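Local coordinates for Acarbose/maltose binding protein GacH (Streptomyces glaucescens, PDB 3K01) that serves as the solute receptor of an ABC transporter, binding acarbose and an acarbose homologue, with maltose a probable further ligand, at residues 202-207 against 365-370; 209-214 against 403-408. All blocks are in the same frame, centred on the assembly; numbering follows the deposited sequence.

Contact 1: 202-207 against 365-370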
loop_
_atom_site.group_PDB
_atom_site.type_symbol
_atom_site.label_atom_id
_atom_site.label_comp_id
_atom_site.label_asym_id
_atom_site.label_seq_id
_atom_site.Cartn_x
_atom_site.Cartn_y
_atom_site.Cartn_z
ATOM N N ASP A 202 6.274 7.191 -13.823
ATOM C CA ASP A 202 5.821 7.625 -12.509
ATOM C C ASP A 202 4.880 8.800 -12.695
ATOM O O ASP A 202 4.762 9.355 -13.802
ATOM C CB ASP A 202 6.989 8.026 -11.602
ATOM C CG ASP A 202 6.734 7.709 -10.140
ATOM O OD1 ASP A 202 5.570 7.668 -9.695
ATOM O OD2 ASP A 202 7.748 7.562 -9.415
ATOM N N LEU A 203 4.221 9.196 -11.612
ATOM C CA LEU A 203 3.151 10.173 -11.670
ATOM C C LEU A 203 3.688 11.592 -11.818
ATOM O O LEU A 203 3.328 12.324 -12.752
ATOM C CB LEU A 203 2.264 10.037 -10.419
ATOM C CG LEU A 203 1.652 8.643 -10.231
ATOM C CD1 LEU A 203 0.816 8.606 -8.942
ATOM C CD2 LEU A 203 0.812 8.218 -11.433
ATOM N N VAL A 204 4.578 11.974 -10.904
ATOM C CA VAL A 204 5.190 13.299 -10.915
ATOM C C VAL A 204 6.626 13.213 -10.456
ATOM O O VAL A 204 7.041 12.243 -9.799
ATOM C CB VAL A 204 4.450 14.315 -10.003
ATOM C CG1 VAL A 204 3.037 14.498 -10.425
ATOM C CG2 VAL A 204 4.536 13.891 -8.522
ATOM N N ASP A 205 7.382 14.239 -10.824
ATOM C CA ASP A 205 8.715 14.464 -10.283
ATOM C C ASP A 205 8.571 15.623 -9.279
ATOM O O ASP A 205 8.505 16.787 -9.669
ATOM C CB ASP A 205 9.664 14.802 -11.439
ATOM C CG ASP A 205 11.108 14.993 -10.998
ATOM O OD1 ASP A 205 11.371 15.142 -9.787
ATOM O OD2 ASP A 205 11.971 15.003 -11.897
ATOM N N GLU A 206 8.473 15.296 -7.992
ATOM C CA GLU A 206 8.319 16.317 -6.947
ATOM C C GLU A 206 9.485 17.292 -6.979
ATOM O O GLU A 206 9.288 18.502 -6.994
ATOM C CB GLU A 206 8.287 15.688 -5.552
ATOM C CG GLU A 206 7.396 14.484 -5.362
ATOM C CD GLU A 206 7.455 13.982 -3.937
ATOM O OE1 GLU A 206 7.619 12.753 -3.732
ATOM O OE2 GLU A 206 7.365 14.833 -3.011
ATOM N N LYS A 207 10.696 16.733 -7.009
ATOM C CA LYS A 207 11.935 17.511 -6.942
ATOM C C LYS A 207 11.926 18.651 -7.951
ATOM O O LYS A 207 12.254 19.792 -7.613
ATOM C CB LYS A 207 13.150 16.601 -7.166
ATOM C CG LYS A 207 14.502 17.290 -6.982
ATOM C CD LYS A 207 15.649 16.300 -7.114
ATOM C CE LYS A 207 16.014 15.662 -5.769
ATOM N NZ LYS A 207 16.674 16.636 -4.834
ATOM N N GLU A 365 7.747 4.196 -4.131
ATOM C CA GLU A 365 7.178 5.240 -3.319
ATOM C C GLU A 365 6.057 5.979 -4.036
ATOM O O GLU A 365 6.109 6.164 -5.261
ATOM C CB GLU A 365 8.258 6.262 -2.982
ATOM C CG GLU A 365 9.358 5.755 -2.057
ATOM C CD GLU A 365 10.452 6.785 -1.815
ATOM O OE1 GLU A 365 10.144 7.988 -1.817
ATOM O OE2 GLU A 365 11.624 6.379 -1.605
ATOM N N ARG A 366 5.074 6.417 -3.277
ATOM C CA ARG A 366 4.098 7.394 -3.765
ATOM C C ARG A 366 4.794 8.749 -3.902
ATOM O O ARG A 366 5.846 8.968 -3.308
ATOM C CB ARG A 366 2.997 7.612 -2.722
ATOM C CG ARG A 366 2.306 6.384 -2.232
ATOM C CD ARG A 366 1.193 5.896 -3.137
ATOM N NE ARG A 366 0.502 4.839 -2.420
ATOM C CZ ARG A 366 -0.667 4.923 -1.786
ATOM N NH1 ARG A 366 -1.457 5.999 -1.857
ATOM N NH2 ARG A 366 -1.111 3.838 -1.169
ATOM N N PRO A 367 4.169 9.691 -4.639
ATOM C CA PRO A 367 4.603 11.072 -4.483
ATOM C C PRO A 367 4.095 11.566 -3.127
ATOM O O PRO A 367 2.901 11.520 -2.840
ATOM C CB PRO A 367 3.912 11.810 -5.650
ATOM C CG PRO A 367 2.775 10.959 -6.013
ATOM C CD PRO A 367 3.050 9.539 -5.593
ATOM N N TRP A 368 5.017 12.070 -2.309
ATOM C CA TRP A 368 4.681 12.406 -0.932
ATOM C C TRP A 368 4.213 13.850 -0.837
ATOM O O TRP A 368 4.848 14.702 -0.197
ATOM C CB TRP A 368 5.870 12.125 -0.010
ATOM C CG TRP A 368 6.373 10.723 -0.129
ATOM C CD1 TRP A 368 7.623 10.350 -0.521
ATOM C CD2 TRP A 368 5.634 9.506 0.111
ATOM N NE1 TRP A 368 7.723 8.970 -0.530
ATOM C CE2 TRP A 368 6.532 8.434 -0.139
ATOM C CE3 TRP A 368 4.334 9.217 0.523
ATOM C CZ2 TRP A 368 6.157 7.104 -0.021
ATOM C CZ3 TRP A 368 3.967 7.893 0.658
ATOM C CH2 TRP A 368 4.893 6.846 0.386
ATOM N N ILE A 369 3.090 14.113 -1.492
ATOM C CA ILE A 369 2.574 15.479 -1.656
ATOM C C ILE A 369 1.142 15.548 -1.143
ATOM O O ILE A 369 0.460 14.519 -1.018
ATOM C CB ILE A 369 2.679 15.971 -3.122
ATOM C CG1 ILE A 369 1.800 15.129 -4.058
ATOM C CG2 ILE A 369 4.132 15.958 -3.591
ATOM C CD1 ILE A 369 1.759 15.679 -5.492
ATOM N N ALA A 370 0.679 16.761 -0.860
ATOM C CA ALA A 370 -0.648 17.000 -0.314
ATOM C C ALA A 370 -1.724 16.347 -1.182
ATOM O O ALA A 370 -2.699 15.775 -0.684
ATOM C CB ALA A 370 -0.884 18.509 -0.220
HETATM O O HOH W 1 4.390 6.632 -7.460
HETATM O O HOH W 2 8.036 7.427 -6.762
HETATM O O HOH W 3 7.200 16.034 0.175
HETATM O O HOH W 4 8.372 9.907 -3.834
#
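Val204 and Pro367 bring the two backbones nearest, CA to CA 6.8 Å, and the lines from CA of Leu203 to CA of Glu206 and from CA of Arg366 to CA of Ile369 diverge by 49°. Val204 sets its CG2 methyl against CB of Pro367 at 3.6 Å, the two side chains meeting at about a right angle, and Leu203 reaches the same proline ring from its other end, with CD1 4.1 Å from Pro367 CD.

The polar part belongs to Glu206. Its chain stays extended beyond CG and spans to the second backbone, where Trp368 N donates to Glu206 OE1 at 3.0 Å. The bond is nearly straight (165°), but the donor arrives from above the carboxylate, 62° out of its plane. The other oxygen, Glu206 OE2, rests on CG2 of Ile369 at 3.5 Å. Trp368 is the centre of an inverse gamma turn, closed by a weak bond from Ile369 N to Pro367 O. Its indole nitrogen NE1 donates to Glu365 OE1 at 2.9 Å, in the ring plane, which holds the ring in its rotation from within the segment, with Arg366 O over one face. Asp202 takes part through water: water 1 donates to OD1 and water 2 to OD2, and both also donate to Glu365 O, so two bridges join this carboxylate to one carbonyl.

Segment 365-370 lies in the loop between strand 363-364 and helix 376-387. Arg366 turns from the contact to bond Gln295 O on strand 293-302, Leu203 packs on Leu193 and Leu196 of helix 193-198, and Trp368 lies against helices 92-100 and 121-125.

Contact 2: 209-214 against 403-408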
loop_
_atom_site.group_PDB
_atom_site.type_symbol
_atom_site.label_atom_id
_atom_site.label_comp_id
_atom_site.label_asym_id
_atom_site.label_seq_id
_atom_site.Cartn_x
_atom_site.Cartn_y
_atom_site.Cartn_z
ATOM N N LYS A 209 9.164 19.593 -9.686
ATOM C CA LYS A 209 7.773 20.012 -9.844
ATOM C C LYS A 209 7.313 19.849 -11.293
ATOM O O LYS A 209 6.840 20.787 -11.936
ATOM C CB LYS A 209 7.564 21.439 -9.335
ATOM C CG LYS A 209 7.612 21.537 -7.807
ATOM C CD LYS A 209 6.892 22.779 -7.293
ATOM C CE LYS A 209 7.704 24.047 -7.547
ATOM N NZ LYS A 209 8.852 24.180 -6.594
ATOM N N THR A 210 7.434 18.618 -11.795
ATOM C CA THR A 210 7.086 18.305 -13.181
ATOM C C THR A 210 6.128 17.108 -13.210
ATOM O O THR A 210 6.391 16.113 -12.532
ATOM C CB THR A 210 8.357 17.993 -14.002
ATOM O OG1 THR A 210 9.264 19.104 -13.908
ATOM C CG2 THR A 210 8.011 17.728 -15.473
ATOM N N VAL A 211 5.046 17.223 -13.970
ATOM C CA VAL A 211 4.145 16.101 -14.208
ATOM C C VAL A 211 4.826 15.147 -15.200
ATOM O O VAL A 211 5.318 15.567 -16.256
ATOM C CB VAL A 211 2.819 16.615 -14.752
ATOM C CG1 VAL A 211 1.953 15.468 -15.289
ATOM C CG2 VAL A 211 2.087 17.357 -13.659
ATOM N N THR A 212 4.869 13.865 -14.859
ATOM C CA THR A 212 5.541 12.879 -15.705
ATOM C C THR A 212 4.614 11.753 -16.193
ATOM O O THR A 212 5.041 10.934 -17.018
ATOM C CB THR A 212 6.775 12.254 -15.019
ATOM O OG1 THR A 212 6.365 11.702 -13.769
ATOM C CG2 THR A 212 7.884 13.289 -14.760
ATOM N N VAL A 213 3.370 11.715 -15.725
ATOM C CA VAL A 213 2.444 10.634 -16.093
ATOM C C VAL A 213 2.144 10.576 -17.586
ATOM O O VAL A 213 1.740 9.521 -18.106
ATOM C CB VAL A 213 1.136 10.741 -15.296
ATOM C CG1 VAL A 213 0.239 11.850 -15.831
ATOM C CG2 VAL A 213 0.386 9.402 -15.242
ATOM N N ASP A 214 2.360 11.701 -18.271
ATOM C CA ASP A 214 2.100 11.777 -19.711
ATOM C C ASP A 214 3.365 11.728 -20.553
ATOM O O ASP A 214 3.329 12.088 -21.751
ATOM C CB ASP A 214 1.220 12.980 -20.077
ATOM C CG ASP A 214 1.782 14.304 -19.588
ATOM O OD1 ASP A 214 2.831 14.335 -18.919
ATOM O OD2 ASP A 214 1.162 15.335 -19.937
ATOM N N ALA A 403 -5.093 16.801 -16.207
ATOM C CA ALA A 403 -5.788 16.813 -14.937
ATOM C C ALA A 403 -4.766 17.057 -13.822
ATOM O O ALA A 403 -5.052 17.801 -12.866
ATOM C CB ALA A 403 -6.546 15.500 -14.721
ATOM N N TYR A 404 -3.579 16.459 -13.914
ATOM C CA TYR A 404 -2.559 16.686 -12.870
ATOM C C TYR A 404 -2.090 18.143 -12.856
ATOM O O TYR A 404 -1.946 18.726 -11.772
ATOM C CB TYR A 404 -1.351 15.779 -13.040
ATOM C CG TYR A 404 -1.567 14.329 -12.650
ATOM C CD1 TYR A 404 -2.835 13.812 -12.401
ATOM C CD2 TYR A 404 -0.491 13.478 -12.586
ATOM C CE1 TYR A 404 -2.984 12.450 -12.063
ATOM C CE2 TYR A 404 -0.644 12.129 -12.261
ATOM C CZ TYR A 404 -1.881 11.641 -11.981
ATOM O OH TYR A 404 -2.034 10.314 -11.651
ATOM N N ARG A 405 -1.857 18.755 -14.020
ATOM C CA ARG A 405 -1.443 20.169 -14.053
ATOM C C ARG A 405 -2.521 21.070 -13.459
ATOM O O ARG A 405 -2.222 22.078 -12.811
ATOM C CB ARG A 405 -1.055 20.598 -15.475
ATOM C CG ARG A 405 0.198 19.886 -15.949
ATOM C CD ARG A 405 0.702 20.279 -17.342
ATOM N NE ARG A 405 1.819 19.403 -17.710
ATOM C CZ ARG A 405 1.685 18.234 -18.336
ATOM N NH1 ARG A 405 0.488 17.821 -18.723
ATOM N NH2 ARG A 405 2.750 17.497 -18.613
ATOM N N LYS A 406 -3.782 20.714 -13.646
ATOM C CA LYS A 406 -4.870 21.496 -13.067
ATOM C C LYS A 406 -4.935 21.345 -11.545
ATOM O O LYS A 406 -5.214 22.321 -10.829
ATOM C CB LYS A 406 -6.201 21.108 -13.704
ATOM C CG LYS A 406 -6.395 21.679 -15.092
ATOM C CD LYS A 406 -7.660 21.140 -15.733
ATOM C CE LYS A 406 -8.073 21.984 -16.938
ATOM N NZ LYS A 406 -7.216 21.744 -18.132
ATOM N N LEU A 407 -4.672 20.138 -11.042
ATOM C CA LEU A 407 -4.645 19.839 -9.599
ATOM C C LEU A 407 -3.436 20.453 -8.890
ATOM O O LEU A 407 -3.535 20.872 -7.722
ATOM C CB LEU A 407 -4.551 18.320 -9.381
ATOM C CG LEU A 407 -5.822 17.536 -9.599
ATOM C CD1 LEU A 407 -5.424 16.069 -9.642
ATOM C CD2 LEU A 407 -6.851 17.838 -8.495
ATOM N N LEU A 408 -2.306 20.429 -9.587
ATOM C CA LEU A 408 -0.995 20.862 -9.098
ATOM C C LEU A 408 -0.641 22.134 -9.858
ATOM O O LEU A 408 0.128 22.145 -10.835
ATOM C CB LEU A 408 0.071 19.797 -9.343
ATOM C CG LEU A 408 -0.229 18.384 -8.855
ATOM C CD1 LEU A 408 0.762 17.449 -9.455
ATOM C CD2 LEU A 408 -0.132 18.297 -7.330
HETATM O O HOH W 5 5.234 17.984 -17.504
#
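Val211 packs against both Tyr404 and Arg405, successive residues of helix 393-407, and loses more surface to this contact than any other residue. With CG1 anti to the backbone N (chi1 168°), both of its methyls come against CB of Tyr404, CG2 at 3.8 Å, while CG2 also meets CG of Arg405. Its CB sits over one face of the Arg405 guanidinium, 3.8 Å above the plane and displaced toward the rim.

Arg405, extended from CG to NE, passes across Val211 to reach Asp214, whose carboxylate approaches from the opposite direction. Both terminal nitrogens grip one oxygen end-on: Arg405 NH1 lies 2.8 Å and NH2 3.0 Å from Asp214 OD2, which sits in the guanidinium plane. A weak bond from NH2 to OD1 completes the salt bridge, and the carboxylate and guanidinium planes are inclined by 35°. Water 5, also at the guanidinium's edge, accepts a hydrogen bond from NH2 and donates one to Val211 O, while NE pairs with the terminal carboxylate of Lys412. Arg405 was modelled in two conformers, so this network describes one of them.

Tyr404 fills the apolar side. Val213 CG1 lies 3.7 Å from Tyr404 CE2, the two side chains crossing at about a right angle; the tyrosine hydroxyl is hydrogen-bonded to Leu375 O.

Backbone hydrogen bonds between Lys412 and both Lys209 and Val211 bring the C-terminal tail alongside the strand. Strand 210-211 is the second strand of a short beta hairpin, with a G1 beta bulge where Lys209 and Thr210 face Asp205, and the last helix, 393-407, covers it.

How the contacts relate
Contacts 1 and 2 lie on one hairpin, their centres about 10 Å apart: its first strand, 204-205, meets segment 365-370, and its second, 210-211, meets helix 393-407. A probable hydrogen bond from Asp205 N to Thr210 O, 2.7 Å, ties the strands, and another links Asp202 O to Thr212 OG1 at 2.8 Å. The helix end also reaches contact 1: Leu408 touches Ile369 as well as Val204, and Tyr404 OH lies 3.5 Å from Leu203 CD2. Contact 1 lies deeper, its centre about 15 Å from the chain's centre against about 22 Å for contact 2.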